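Oxidoreductase (PDB 7D5M) binds NAD and, as a homologue of inositol dehydrogenase, probably catalyses the NAD-dependent oxidation of a polyol or sugar-like substrate. Local coordinates at residues A[92-95]-A[96-99]; A[199-202]-A[203-207]. All blocks are in the same frame, centred on the assembly; numbering follows the deposited sequence.

Contact 1: A[92-95]-A[96-99]. With NAD (nicotinamide-adenine-dinucleotide), chain B.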
ATOM      1  N   THR A  92      29.295  20.185  11.000  1.00 13.78           N
ATOM      2  CA  THR A  92      30.575  19.443  11.013  1.00 13.68           C
ATOM      3  C   THR A  92      30.294  18.038  11.523  1.00 14.39           C
ATOM      4  O   THR A  92      29.190  17.730  11.953  1.00 14.10           O
ATOM      5  CB  THR A  92      31.613  20.168  11.871  1.00 13.88           C
ATOM      6  OG1 THR A  92      31.024  20.355  13.160  1.00 13.77           O
ATOM      7  CG2 THR A  92      32.043  21.493  11.281  1.00 14.03           C
ATOM      8  N   PRO A  93      31.271  17.119  11.462  1.00 15.02           N
ATOM      9  CA  PRO A  93      31.123  15.837  12.155  1.00 15.68           C
ATOM     10  C   PRO A  93      30.937  16.022  13.670  1.00 15.64           C
ATOM     11  O   PRO A  93      31.330  17.037  14.218  1.00 15.05           O
ATOM     12  CB  PRO A  93      32.414  15.092  11.802  1.00 15.99           C
ATOM     13  CG  PRO A  93      32.881  15.746  10.513  1.00 16.20           C
ATOM     14  CD  PRO A  93      32.505  17.207  10.670  1.00 15.92           C
ATOM     15  N   ASN A  94      30.356  15.006  14.307  1.00 15.78           N
ATOM     16  CA  ASN A  94      29.799  15.046  15.685  1.00 16.77           C
ATOM     17  C   ASN A  94      30.850  15.528  16.687  1.00 16.50           C
ATOM     18  O   ASN A  94      30.471  16.290  17.590  1.00 16.26           O
ATOM     19  CB  ASN A  94      29.297  13.673  16.124  1.00 17.55           C
ATOM     20  CG  ASN A  94      28.151  13.180  15.278  1.00 17.88           C
ATOM     21  OD1 ASN A  94      27.577  13.938  14.501  1.00 17.87           O
ATOM     22  ND2 ASN A  94      27.825  11.902  15.418  1.00 19.45           N
ATOM     23  N   GLY A  95      32.110  15.104  16.512  1.00 16.79           N
ATOM     24  CA  GLY A  95      33.212  15.344  17.468  1.00 17.19           C
ATOM     25  C   GLY A  95      33.498  16.815  17.714  1.00 17.42           C
ATOM     26  O   GLY A  95      34.103  17.129  18.759  1.00 17.57           O
ATOM     27  N   THR A  96      33.105  17.704  16.801  1.00 16.87           N
ATOM     28  CA  THR A  96      33.438  19.150  16.878  1.00 15.96           C
ATOM     29  C   THR A  96      32.216  19.987  17.294  1.00 14.88           C
ATOM     30  O   THR A  96      32.389  21.202  17.467  1.00 15.18           O
ATOM     31  CB  THR A  96      34.043  19.648  15.559  1.00 17.14           C
ATOM     32  OG1 THR A  96      33.111  19.359  14.516  1.00 16.35           O
ATOM     33  CG2 THR A  96      35.390  19.020  15.260  1.00 18.00           C
ATOM     34  N   HIS A  97      31.030  19.392  17.458  1.00 14.27           N
ATOM     35  CA  HIS A  97      29.780  20.147  17.756  1.00 13.82           C
ATOM     36  C   HIS A  97      29.936  20.928  19.063  1.00 13.75           C
ATOM     37  O   HIS A  97      29.548  22.098  19.109  1.00 12.88           O
ATOM     38  CB  HIS A  97      28.568  19.223  17.854  1.00 13.38           C
ATOM     39  CG  HIS A  97      28.151  18.639  16.550  1.00 13.14           C
ATOM     40  ND1 HIS A  97      27.028  17.860  16.440  1.00 13.27           N
ATOM     41  CD2 HIS A  97      28.697  18.715  15.317  1.00 13.20           C
ATOM     42  CE1 HIS A  97      26.896  17.463  15.192  1.00 13.25           C
ATOM     43  NE2 HIS A  97      27.901  17.981  14.477  1.00 13.37           N
ATOM     44  N   PHE A  98      30.475  20.287  20.100  1.00 13.73           N
ATOM     45  CA  PHE A  98      30.576  20.901  21.446  1.00 14.53           C
ATOM     46  C   PHE A  98      31.441  22.163  21.371  1.00 14.44           C
ATOM     47  O   PHE A  98      30.972  23.242  21.782  1.00 14.27           O
ATOM     48  CB  PHE A  98      31.127  19.910  22.471  1.00 14.80           C
ATOM     49  CG  PHE A  98      31.366  20.544  23.813  1.00 15.81           C
ATOM     50  CD1 PHE A  98      30.331  20.707  24.721  1.00 16.79           C
ATOM     51  CD2 PHE A  98      32.628  21.018  24.151  1.00 17.06           C
ATOM     52  CE1 PHE A  98      30.557  21.310  25.948  1.00 16.74           C
ATOM     53  CE2 PHE A  98      32.848  21.630  25.375  1.00 17.21           C
ATOM     54  CZ  PHE A  98      31.815  21.770  26.273  1.00 17.80           C
ATOM     55  N   ALA A  99      32.669  22.040  20.858  1.00 14.48           N
ATOM     56  CA  ALA A  99      33.670  23.136  20.829  1.00 14.10           C
ATOM     57  C   ALA A  99      33.139  24.292  19.970  1.00 14.02           C
ATOM     58  O   ALA A  99      33.257  25.456  20.386  1.00 14.23           O
ATOM     59  CB  ALA A  99      35.003  22.627  20.321  1.00 15.01           C
TER
HETATM   60  PA  NAD B 500      29.874  14.800   6.026  1.00 22.31           P
HETATM   61  O1A NAD B 500      31.132  14.083   6.407  1.00 23.28           O
HETATM   62  O2A NAD B 500      29.100  14.389   4.813  1.00 20.27           O
HETATM   63  O5B NAD B 500      30.193  16.372   5.933  1.00 21.11           O
HETATM   64  C5B NAD B 500      31.136  17.035   6.831  1.00 19.22           C
HETATM   65  C4B NAD B 500      31.415  18.409   6.272  1.00 18.31           C
HETATM   66  O4B NAD B 500      32.035  19.246   7.282  1.00 17.49           O
HETATM   67  C3B NAD B 500      32.377  18.444   5.078  1.00 17.91           C
HETATM   68  O3B NAD B 500      32.014  19.503   4.203  1.00 16.96           O
HETATM   69  C2B NAD B 500      33.723  18.698   5.765  1.00 17.11           C
HETATM   70  O2B NAD B 500      34.720  19.238   4.928  1.00 16.39           O
HETATM   71  C1B NAD B 500      33.280  19.716   6.805  1.00 17.63           C
HETATM   72  N9A NAD B 500      34.163  19.853   7.952  1.00 18.69           N
HETATM   73  C8A NAD B 500      34.697  18.832   8.695  1.00 18.17           C
HETATM   74  N7A NAD B 500      35.400  19.251   9.717  1.00 18.83           N
HETATM   75  C5A NAD B 500      35.308  20.632   9.660  1.00 19.06           C
HETATM   76  C6A NAD B 500      35.831  21.647  10.486  1.00 19.67           C
HETATM   77  N6A NAD B 500      36.554  21.410  11.583  1.00 19.35           N
HETATM   78  N1A NAD B 500      35.540  22.929  10.155  1.00 19.96           N
HETATM   79  C2A NAD B 500      34.807  23.154   9.054  1.00 19.43           C
HETATM   80  N3A NAD B 500      34.251  22.281   8.212  1.00 18.79           N
HETATM   81  C4A NAD B 500      34.544  21.019   8.574  1.00 19.04           C
HETATM   82  O3  NAD B 500      28.836  14.751   7.266  1.00 21.69           O
HETATM   83  PN  NAD B 500      27.217  14.855   7.254  1.00 21.76           P
HETATM   84  O1N NAD B 500      26.626  13.503   6.964  1.00 22.52           O
HETATM   85  O2N NAD B 500      26.816  16.013   6.390  1.00 18.56           O
HETATM   86  O5D NAD B 500      26.899  15.181   8.790  1.00 22.26           O
HETATM   87  C5D NAD B 500      27.388  16.364   9.428  1.00 20.09           C
HETATM   88  C4D NAD B 500      26.597  16.514  10.697  1.00 20.46           C
HETATM   89  O4D NAD B 500      25.186  16.557  10.364  1.00 20.51           O
HETATM   90  C3D NAD B 500      26.753  15.347  11.680  1.00 19.21           C
HETATM   91  O3D NAD B 500      26.701  15.835  13.008  1.00 19.76           O
HETATM   92  C2D NAD B 500      25.549  14.455  11.355  1.00 20.29           C
HETATM   93  O2D NAD B 500      25.138  13.648  12.448  1.00 18.49           O
HETATM   94  C1D NAD B 500      24.493  15.518  11.043  1.00 21.01           C
HETATM   95  N1N NAD B 500      23.376  15.049  10.167  1.00 20.98           N
HETATM   96  C2N NAD B 500      22.075  15.268  10.568  1.00 21.59           C
HETATM   97  C3N NAD B 500      21.006  14.799   9.802  1.00 20.09           C
HETATM   98  C7N NAD B 500      19.614  15.217  10.224  1.00 19.39           C
HETATM   99  O7N NAD B 500      19.490  16.138  11.039  1.00 17.44           O
HETATM  100  N7N NAD B 500      18.584  14.587   9.668  1.00 15.95           N
HETATM  101  C4N NAD B 500      21.273  13.994   8.689  1.00 21.56           C
HETATM  102  C5N NAD B 500      22.595  13.769   8.308  1.00 20.98           C
HETATM  103  C6N NAD B 500      23.607  14.427   8.972  1.00 21.30           C
HETATM  104  O   HOH W   1      30.977  17.434  20.019  1.00 17.78           O
HETATM  105  O   HOH W   2      33.998  19.381  20.466  1.00 16.21           O

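Contact 2: A[199-202]-A[203-207]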
ATOM      1  N   PRO A 199      30.157   7.692  21.538  1.00 19.93           N
ATOM      2  CA  PRO A 199      29.913   6.397  22.178  1.00 19.04           C
ATOM      3  C   PRO A 199      28.965   5.442  21.439  1.00 18.44           C
ATOM      4  O   PRO A 199      28.844   4.283  21.830  1.00 16.28           O
ATOM      5  CB  PRO A 199      29.265   6.779  23.520  1.00 19.64           C
ATOM      6  CG  PRO A 199      28.619   8.128  23.287  1.00 19.95           C
ATOM      7  CD  PRO A 199      29.406   8.784  22.174  1.00 19.67           C
ATOM      8  N   SER A 200      28.285   5.927  20.405  1.00 17.02           N
ATOM      9  CA  SER A 200      27.297   5.096  19.679  1.00 17.00           C
ATOM     10  C   SER A 200      27.329   5.418  18.191  1.00 15.89           C
ATOM     11  O   SER A 200      27.813   6.507  17.804  1.00 15.64           O
ATOM     12  CB  SER A 200      25.928   5.262  20.280  1.00 18.87           C
ATOM     13  OG  SER A 200      25.109   6.092  19.484  1.00 20.62           O
ATOM     14  N   TYR A 201      26.831   4.495  17.375  1.00 14.34           N
ATOM     15  CA  TYR A 201      26.546   4.784  15.953  1.00 14.02           C
ATOM     16  C   TYR A 201      25.025   4.947  15.804  1.00 13.15           C
ATOM     17  O   TYR A 201      24.560   6.091  15.940  1.00 12.94           O
ATOM     18  CB  TYR A 201      27.216   3.779  15.010  1.00 14.77           C
ATOM     19  CG  TYR A 201      26.699   3.910  13.601  1.00 15.30           C
ATOM     20  CD1 TYR A 201      26.290   5.143  13.115  1.00 16.03           C
ATOM     21  CD2 TYR A 201      26.577   2.813  12.764  1.00 16.16           C
ATOM     22  CE1 TYR A 201      25.772   5.282  11.840  1.00 16.82           C
ATOM     23  CE2 TYR A 201      26.079   2.939  11.476  1.00 16.41           C
ATOM     24  CZ  TYR A 201      25.672   4.177  11.015  1.00 16.99           C
ATOM     25  OH  TYR A 201      25.143   4.305   9.760  1.00 17.78           O
ATOM     26  N   VAL A 202      24.256   3.881  15.561  1.00 12.65           N
ATOM     27  CA  VAL A 202      22.834   4.053  15.120  1.00 11.85           C
ATOM     28  C   VAL A 202      21.940   4.640  16.226  1.00 12.05           C
ATOM     29  O   VAL A 202      20.952   5.301  15.861  1.00 12.16           O
ATOM     30  CB  VAL A 202      22.220   2.778  14.508  1.00 11.93           C
ATOM     31  CG1 VAL A 202      22.908   2.441  13.193  1.00 12.19           C
ATOM     32  CG2 VAL A 202      22.190   1.599  15.463  1.00 11.74           C
ATOM     33  N   LEU A 203      22.215   4.422  17.515  1.00 11.61           N
ATOM     34  CA  LEU A 203      21.361   5.006  18.590  1.00 11.97           C
ATOM     35  C   LEU A 203      21.316   6.524  18.398  1.00 12.20           C
ATOM     36  O   LEU A 203      20.209   7.105  18.338  1.00 12.29           O
ATOM     37  CB  LEU A 203      21.940   4.643  19.959  1.00 12.13           C
ATOM     38  CG  LEU A 203      21.739   3.188  20.379  1.00 11.97           C
ATOM     39  CD1 LEU A 203      22.689   2.830  21.516  1.00 12.42           C
ATOM     40  CD2 LEU A 203      20.298   2.921  20.764  1.00 12.23           C
ATOM     41  N   GLY A 204      22.495   7.127  18.278  1.00 12.68           N
ATOM     42  CA  GLY A 204      22.670   8.580  18.120  1.00 13.27           C
ATOM     43  C   GLY A 204      22.306   9.031  16.723  1.00 14.36           C
ATOM     44  O   GLY A 204      21.711  10.120  16.580  1.00 15.44           O
ATOM     45  N   ASP A 205      22.647   8.237  15.711  1.00 14.04           N
ATOM     46  CA  ASP A 205      22.548   8.680  14.299  1.00 13.90           C
ATOM     47  C   ASP A 205      21.080   8.670  13.861  1.00 13.37           C
ATOM     48  O   ASP A 205      20.644   9.612  13.159  1.00 12.15           O
ATOM     49  CB  ASP A 205      23.402   7.814  13.378  1.00 14.51           C
ATOM     50  CG  ASP A 205      23.601   8.443  12.016  1.00 15.42           C
ATOM     51  OD1 ASP A 205      24.194   9.529  11.964  1.00 16.38           O
ATOM     52  OD2 ASP A 205      23.130   7.862  11.021  1.00 16.40           O
ATOM     53  N   VAL A 206      20.335   7.629  14.226  1.00 12.79           N
ATOM     54  CA  VAL A 206      18.954   7.471  13.691  1.00 12.42           C
ATOM     55  C   VAL A 206      17.942   7.265  14.821  1.00 11.67           C
ATOM     56  O   VAL A 206      16.856   7.825  14.711  1.00 11.51           O
ATOM     57  CB  VAL A 206      18.897   6.385  12.600  1.00 12.31           C
ATOM     58  CG1 VAL A 206      19.679   6.816  11.360  1.00 12.41           C
ATOM     59  CG2 VAL A 206      19.362   5.027  13.099  1.00 12.54           C
ATOM     60  N   GLY A 207      18.273   6.536  15.889  1.00 11.65           N
ATOM     61  CA  GLY A 207      17.317   6.260  16.977  1.00 11.45           C
ATOM     62  C   GLY A 207      16.732   7.530  17.580  1.00 11.59           C
ATOM     63  O   GLY A 207      15.536   7.532  17.948  1.00 10.94           O
TER
HETATM   64  O   HOH W   3      22.588   5.295  10.180  1.00 19.34           O

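Contact 1: A[92-95]-A[96-99]
His97 folds back from the first turn of helix 97-106 over the loop that leads into it, and its NE2 gives a hydrogen bond to Thr92 O, 2.8 Å long with an N-H...O angle of 152°. The acceptor lies close to the plane of the imidazole, whereas the nitrogen stands well above the carbonyl plane of Thr92. CG of His97 sits beside its own backbone N (chi1 -70°), which lays one ring face against Asn94: CA of Asn94 makes a CH-pi contact 3.7 Å from the centroid of the His97 ring. ND1 is held from elsewhere, by the carbonyl oxygen of Pro116. A second tight spot is Pro93 O, which accepts from both the N and the OG1 of Thr96, the hydroxyl coming in the carbonyl plane at 2.9 Å from OG1 to O. The hydroxyls of Thr92 and Thr96 lie 2.7 Å apart, OG1 to OG1.

Around Gly95 the packing gives way to water. One molecule links Asn94 O to Phe98 N, and another runs from Gly95 O, 2.8 Å away, to Ala99 N.

Toward the cofactor, Asn94, an NAD-binding residue, turns OD1 to the nicotinamide ribose hydroxyls, though the detail of this hydrogen bonding is doubtful; Pro93 CD lies 3.4 Å from C8A of the adenine. With both imidazole nitrogens engaged, the His97 ring is probably fixed in rotation, which is consistent with the loop being kept in the shape that meets the dinucleotide.

Contact 2: A[199-202]-A[203-207]
The chain turns into helix 202-217 at the N-cap residue Tyr201, whose O accepts from Asp205 N at 2.9 Å, while Val202 O takes two donors, Val206 N and, in a wider pi-type turn, Gly207 N at 3.0 Å. Ser200 reaches across the start of the helix: its OG accepts the N-H of Gly204, 3.1 Å from Gly204 N, and rests against CB of Leu203. Replacing Ser200 by an alanine would probably leave the Gly204 N-H without this acceptor and open a gap beside Leu203.

With CG anti to the backbone N (chi1 168°), the Tyr201 ring swings across Asp205 at a slant, and CE1 of Tyr201 lies 3.8 Å from OD2 of Asp205. Ring and carboxylate planes are 41° apart. One water bridges the two ends, 2.8 Å from both Tyr201 OH and Asp205 OD2; His177 also bonds the hydroxyl. The other carboxylate oxygen, OD1, forms a salt bridge with Arg191. On the same ring, Val202 CG1 covers one face near the rim, and CB of Val202 meets CG2 of Val206 at 3.9 Å.

This is a helix N-terminus with Tyr201 at the N-cap, where the preceding hydroxyl takes up one first-turn N-H; Asp205 probably acts as a second-shell residue positioning Arg191, which binds NAD.

In the fold
Contact 1 comes first along the chain, at the junction of strand 87-91 with helix 97-106 in the Rossmann domain; contact 2 follows at the start of helix 202-217 in the C-terminal alpha/beta domain. They share no sheet, the first belonging with the five-stranded parallel sheet and the second lying against the large mixed sheet. Yet their centres are only about 15 Å apart and their nearest atoms about 6 Å, without touching. Helix 186-191 touches both: Trp190 packs on 92-95, and the next residue reaches 203-207. Two helix starts, one from each domain, thus face the NAD cleft typical of the Gfo/Idh/MocA family.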